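Local coordinates for putative curved DNA-binding protein (PDB 4IPA), which is a thermophilic fungal Arx1 with the fold of the M24 methionine aminopeptidase family, linked to ribosome biogenesis and possibly able to bind DNA, at residues T27-V39 with G60-Y72. Numbering follows the deposited sequence.
Sequences TKYKTAAQISEKV and GDKLMEEELSKVY
I35 and V39 pack against M64 and E67 where the first two helices of the M24 (methionine aminopeptidase-like) fold, 23-46 and 53-69, lie side by side as a helical hairpin. The short segments run roughly antiparallel, at 146°, with axes 9.9 Å apart at closest approach. V39 is a knob in a hole formed by G60, L63, M64 and E67: V39 CG1 sits 3.7 Å from G60 O, while CG2 lies over the backbone of M64. One turn earlier, I35 divides its branches. I35 CG2 meets M64 SD at 3.6 Å, the thioether being brought there by folds at chi2 and chi3, and CD1 touches L68 CD2 and, tip to tip, V71 CG2. Just past the second helix, Y72 lays its ring edge against T31. Y72 OH gives a weak, 3.4 Å hydrogen bond to T31 OG1, which itself donates to T27 O; K28 CG touches the same OH, while K28 NZ pairs with D24 and D125. E67 slides past I35 with its CB, packs its CG on V39 CG2, then bends at chi2 (-56°) to set its carboxylate across K38, E67 OE2 lying 3.8 Å from K38 CD. E67 OE2 also forms a salt bridge with K70 NZ (3.2 Å), which approaches from above the carboxylate plane. Shortening E67 to an alanine is likely to leave K70 NZ without its carboxylate mate and to open a gap beside V39 CG2. With M64 also reaching A122 and F81, the hairpin is joined mainly by apolar packing that continues onto the neighbouring strands, supplemented by one weak hydrogen bond between the segments.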
loop_
_atom_site.group_PDB
_atom_site.type_symbol
_atom_site.label_atom_id
_atom_site.label_comp_id
_atom_site.label_asym_id
_atom_site.label_seq_id
_atom_site.Cartn_x
_atom_site.Cartn_y
_atom_site.Cartn_z
ATOM N N THR A 27 -1.180 -20.047 -3.292
ATOM C CA THR A 27 -2.438 -20.270 -2.580
ATOM C C THR A 27 -2.481 -19.594 -1.202
ATOM O O THR A 27 -3.542 -19.158 -0.754
ATOM C CB THR A 27 -2.730 -21.799 -2.444
ATOM O OG1 THR A 27 -2.847 -22.371 -3.755
ATOM C CG2 THR A 27 -4.019 -22.056 -1.676
ATOM N N LYS A 28 -1.332 -19.505 -0.541
ATOM C CA LYS A 28 -1.251 -18.821 0.745
ATOM C C LYS A 28 -1.361 -17.308 0.570
ATOM O O LYS A 28 -2.066 -16.647 1.323
ATOM C CB LYS A 28 0.035 -19.216 1.486
ATOM C CG LYS A 28 -0.020 -20.631 2.073
ATOM C CD LYS A 28 1.347 -21.155 2.503
ATOM C CE LYS A 28 1.200 -22.532 3.165
ATOM N NZ LYS A 28 2.511 -23.214 3.371
ATOM N N TYR A 29 -0.658 -16.766 -0.426
ATOM C CA TYR A 29 -0.862 -15.381 -0.825
ATOM C C TYR A 29 -2.330 -15.154 -1.133
ATOM O O TYR A 29 -2.923 -14.186 -0.674
ATOM C CB TYR A 29 -0.032 -15.042 -2.056
ATOM C CG TYR A 29 1.380 -14.617 -1.763
ATOM C CD1 TYR A 29 1.639 -13.437 -1.082
ATOM C CD2 TYR A 29 2.455 -15.373 -2.192
ATOM C CE1 TYR A 29 2.917 -13.041 -0.827
ATOM C CE2 TYR A 29 3.750 -14.978 -1.937
ATOM C CZ TYR A 29 3.967 -13.814 -1.251
ATOM O OH TYR A 29 5.239 -13.410 -0.995
ATOM N N LYS A 30 -2.928 -16.059 -1.900
ATOM C CA LYS A 30 -4.331 -15.893 -2.284
ATOM C C LYS A 30 -5.291 -15.944 -1.090
ATOM O O LYS A 30 -6.288 -15.221 -1.054
ATOM C CB LYS A 30 -4.751 -16.925 -3.338
ATOM C CG LYS A 30 -6.212 -16.815 -3.751
ATOM C CD LYS A 30 -6.412 -15.662 -4.728
ATOM C CE LYS A 30 -7.882 -15.406 -5.002
ATOM N NZ LYS A 30 -8.069 -14.082 -5.642
ATOM N N THR A 31 -5.004 -16.801 -0.117
ATOM C CA THR A 31 -5.837 -16.855 1.074
ATOM C C THR A 31 -5.744 -15.524 1.812
ATOM O O THR A 31 -6.742 -14.995 2.293
ATOM C CB THR A 31 -5.386 -17.958 2.046
ATOM O OG1 THR A 31 -5.272 -19.200 1.355
ATOM C CG2 THR A 31 -6.405 -18.097 3.162
ATOM N N ALA A 32 -4.524 -15.003 1.912
ATOM C CA ALA A 32 -4.298 -13.697 2.509
ATOM C C ALA A 32 -5.050 -12.581 1.777
ATOM O O ALA A 32 -5.632 -11.719 2.410
ATOM C CB ALA A 32 -2.807 -13.392 2.557
ATOM N N ALA A 33 -5.023 -12.605 0.448
ATOM C CA ALA A 33 -5.688 -11.599 -0.366
ATOM C C ALA A 33 -7.199 -11.597 -0.157
ATOM O O ALA A 33 -7.809 -10.549 -0.023
ATOM C CB ALA A 33 -5.371 -11.821 -1.834
ATOM N N GLN A 34 -7.800 -12.777 -0.153
ATOM C CA GLN A 34 -9.238 -12.871 0.036
ATOM C C GLN A 34 -9.616 -12.303 1.398
ATOM O O GLN A 34 -10.610 -11.595 1.520
ATOM C CB GLN A 34 -9.716 -14.319 -0.099
ATOM C CG GLN A 34 -9.718 -14.847 -1.529
ATOM C CD GLN A 34 -10.223 -16.283 -1.610
ATOM O OE1 GLN A 34 -9.547 -17.222 -1.178
ATOM N NE2 GLN A 34 -11.427 -16.455 -2.139
ATOM N N ILE A 35 -8.817 -12.592 2.420
ATOM C CA ILE A 35 -9.082 -12.011 3.726
ATOM C C ILE A 35 -8.922 -10.493 3.682
ATOM O O ILE A 35 -9.780 -9.770 4.179
ATOM C CB ILE A 35 -8.186 -12.597 4.847
ATOM C CG1 ILE A 35 -8.649 -14.006 5.234
ATOM C CG2 ILE A 35 -8.250 -11.711 6.082
ATOM C CD1 ILE A 35 -7.703 -14.750 6.186
ATOM N N SER A 36 -7.840 -10.008 3.080
ATOM C CA SER A 36 -7.590 -8.561 3.069
ATOM C C SER A 36 -8.682 -7.835 2.309
ATOM O O SER A 36 -9.137 -6.792 2.737
ATOM C CB SER A 36 -6.234 -8.222 2.449
ATOM O OG SER A 36 -5.216 -9.057 2.959
ATOM N N GLU A 37 -9.107 -8.388 1.178
ATOM C CA GLU A 37 -10.128 -7.724 0.382
ATOM C C GLU A 37 -11.476 -7.703 1.097
ATOM O O GLU A 37 -12.217 -6.729 0.994
ATOM C CB GLU A 37 -10.252 -8.347 -1.016
ATOM C CG GLU A 37 -9.008 -8.131 -1.889
ATOM C CD GLU A 37 -9.141 -8.766 -3.273
ATOM O OE1 GLU A 37 -10.123 -9.514 -3.498
ATOM O OE2 GLU A 37 -8.273 -8.515 -4.142
ATOM N N LYS A 38 -11.780 -8.770 1.827
ATOM C CA LYS A 38 -13.026 -8.831 2.592
ATOM C C LYS A 38 -13.013 -7.847 3.769
ATOM O O LYS A 38 -14.008 -7.171 4.021
ATOM C CB LYS A 38 -13.316 -10.255 3.071
ATOM C CG LYS A 38 -14.377 -10.342 4.174
ATOM C CD LYS A 38 -14.941 -11.756 4.303
ATOM C CE LYS A 38 -15.631 -12.191 2.996
ATOM N NZ LYS A 38 -16.210 -13.579 3.028
ATOM N N VAL A 39 -11.886 -7.750 4.477
ATOM C CA VAL A 39 -11.781 -6.771 5.566
ATOM C C VAL A 39 -11.793 -5.345 5.016
ATOM O O VAL A 39 -12.352 -4.432 5.630
ATOM C CB VAL A 39 -10.529 -6.976 6.447
ATOM C CG1 VAL A 39 -10.438 -5.869 7.494
ATOM C CG2 VAL A 39 -10.560 -8.366 7.124
ATOM N N GLY A 60 -11.594 -2.905 12.257
ATOM C CA GLY A 60 -10.933 -3.561 11.141
ATOM C C GLY A 60 -10.002 -4.636 11.665
ATOM O O GLY A 60 -9.985 -5.757 11.139
ATOM N N ASP A 61 -9.246 -4.298 12.712
ATOM C CA ASP A 61 -8.276 -5.227 13.282
ATOM C C ASP A 61 -8.969 -6.449 13.882
ATOM O O ASP A 61 -8.485 -7.571 13.759
ATOM C CB ASP A 61 -7.374 -4.526 14.308
ATOM C CG ASP A 61 -6.345 -3.599 13.649
ATOM O OD1 ASP A 61 -6.157 -3.702 12.413
ATOM O OD2 ASP A 61 -5.726 -2.773 14.364
ATOM N N LYS A 62 -10.096 -6.205 14.517
ATOM C CA LYS A 62 -10.917 -7.235 15.073
ATOM C C LYS A 62 -11.452 -8.165 13.995
ATOM O O LYS A 62 -11.345 -9.333 14.113
ATOM C CB LYS A 62 -12.022 -6.646 15.932
ATOM C CG LYS A 62 -13.194 -7.547 16.165
ATOM C CD LYS A 62 -14.336 -6.818 16.809
ATOM C CE LYS A 62 -14.936 -7.636 17.911
ATOM N NZ LYS A 62 -16.395 -7.518 17.837
ATOM N N LEU A 63 -12.011 -7.620 12.957
ATOM C CA LEU A 63 -12.407 -8.385 11.817
ATOM C C LEU A 63 -11.324 -9.244 11.219
ATOM O O LEU A 63 -11.589 -10.330 10.828
ATOM C CB LEU A 63 -12.902 -7.473 10.767
ATOM C CG LEU A 63 -14.344 -7.326 11.015
ATOM C CD1 LEU A 63 -14.827 -6.050 10.397
ATOM C CD2 LEU A 63 -14.904 -8.543 10.331
ATOM N N MET A 64 -10.122 -8.717 11.138
ATOM C CA MET A 64 -9.009 -9.405 10.589
ATOM C C MET A 64 -8.681 -10.621 11.403
ATOM O O MET A 64 -8.426 -11.668 10.889
ATOM C CB MET A 64 -7.803 -8.502 10.559
ATOM C CG MET A 64 -6.547 -9.113 10.013
ATOM S SD MET A 64 -6.589 -9.282 8.237
ATOM C CE MET A 64 -6.192 -7.665 7.747
ATOM N N GLU A 65 -8.690 -10.451 12.695
ATOM C CA GLU A 65 -8.416 -11.600 13.546
ATOM C C GLU A 65 -9.495 -12.682 13.427
ATOM O O GLU A 65 -9.171 -13.862 13.323
ATOM C CB GLU A 65 -8.188 -11.175 14.990
ATOM C CG GLU A 65 -6.939 -10.336 15.173
ATOM C CD GLU A 65 -6.615 -10.084 16.639
ATOM O OE1 GLU A 65 -7.374 -10.553 17.516
ATOM O OE2 GLU A 65 -5.595 -9.422 16.916
ATOM N N GLU A 66 -10.765 -12.286 13.415
ATOM C CA GLU A 66 -11.847 -13.249 13.201
ATOM C C GLU A 66 -11.638 -14.012 11.890
ATOM O O GLU A 66 -11.681 -15.247 11.864
ATOM C CB GLU A 66 -13.216 -12.560 13.177
ATOM C CG GLU A 66 -13.619 -11.869 14.478
ATOM C CD GLU A 66 -14.808 -10.912 14.299
ATOM O OE1 GLU A 66 -15.454 -10.939 13.226
ATOM O OE2 GLU A 66 -15.097 -10.130 15.233
ATOM N N GLU A 67 -11.418 -13.275 10.803
ATOM C CA GLU A 67 -11.213 -13.897 9.494
ATOM C C GLU A 67 -10.040 -14.851 9.559
ATOM O O GLU A 67 -10.107 -15.963 9.035
ATOM C CB GLU A 67 -10.984 -12.854 8.401
ATOM C CG GLU A 67 -12.209 -12.042 8.044
ATOM C CD GLU A 67 -13.384 -12.925 7.640
ATOM O OE1 GLU A 67 -13.167 -13.969 6.987
ATOM O OE2 GLU A 67 -14.528 -12.582 7.989
ATOM N N LEU A 68 -8.970 -14.417 10.221
ATOM C CA LEU A 68 -7.753 -15.218 10.326
ATOM C C LEU A 68 -8.013 -16.516 11.086
ATOM O O LEU A 68 -7.515 -17.574 10.713
ATOM C CB LEU A 68 -6.617 -14.414 10.989
ATOM C CG LEU A 68 -5.900 -13.411 10.076
ATOM C CD1 LEU A 68 -4.940 -12.530 10.826
ATOM C CD2 LEU A 68 -5.167 -14.154 8.957
ATOM N N SER A 69 -8.798 -16.438 12.151
ATOM C CA SER A 69 -9.048 -17.624 12.964
ATOM C C SER A 69 -9.927 -18.634 12.220
ATOM O O SER A 69 -10.060 -19.780 12.652
ATOM C CB SER A 69 -9.701 -17.256 14.298
ATOM O OG SER A 69 -11.061 -16.934 14.099
ATOM N N LYS A 70 -10.521 -18.206 11.108
ATOM C CA LYS A 70 -11.383 -19.081 10.324
ATOM C C LYS A 70 -10.647 -19.871 9.245
ATOM O O LYS A 70 -11.266 -20.659 8.536
ATOM C CB LYS A 70 -12.533 -18.284 9.706
ATOM C CG LYS A 70 -13.478 -17.692 10.751
ATOM C CD LYS A 70 -14.810 -17.228 10.158
ATOM C CE LYS A 70 -14.664 -16.010 9.258
ATOM N NZ LYS A 70 -15.885 -15.143 9.333
ATOM N N VAL A 71 -9.337 -19.682 9.123
ATOM C CA VAL A 71 -8.569 -20.411 8.111
ATOM C C VAL A 71 -7.337 -21.072 8.727
ATOM O O VAL A 71 -7.000 -20.784 9.878
ATOM C CB VAL A 71 -8.139 -19.503 6.930
ATOM C CG1 VAL A 71 -9.349 -18.902 6.255
ATOM C CG2 VAL A 71 -7.187 -18.408 7.410
ATOM N N TYR A 72 -6.671 -21.940 7.960
ATOM C CA TYR A 72 -5.496 -22.685 8.449
ATOM C C TYR A 72 -5.557 -22.937 9.944
ATOM O O TYR A 72 -4.666 -22.514 10.690
ATOM C CB TYR A 72 -4.184 -21.972 8.094
ATOM C CG TYR A 72 -3.938 -21.924 6.611
ATOM C CD1 TYR A 72 -4.624 -21.025 5.816
ATOM C CD2 TYR A 72 -3.033 -22.788 5.999
ATOM C CE1 TYR A 72 -4.425 -20.978 4.452
ATOM C CE2 TYR A 72 -2.816 -22.742 4.621
ATOM C CZ TYR A 72 -3.524 -21.833 3.852
ATOM O OH TYR A 72 -3.345 -21.757 2.477
#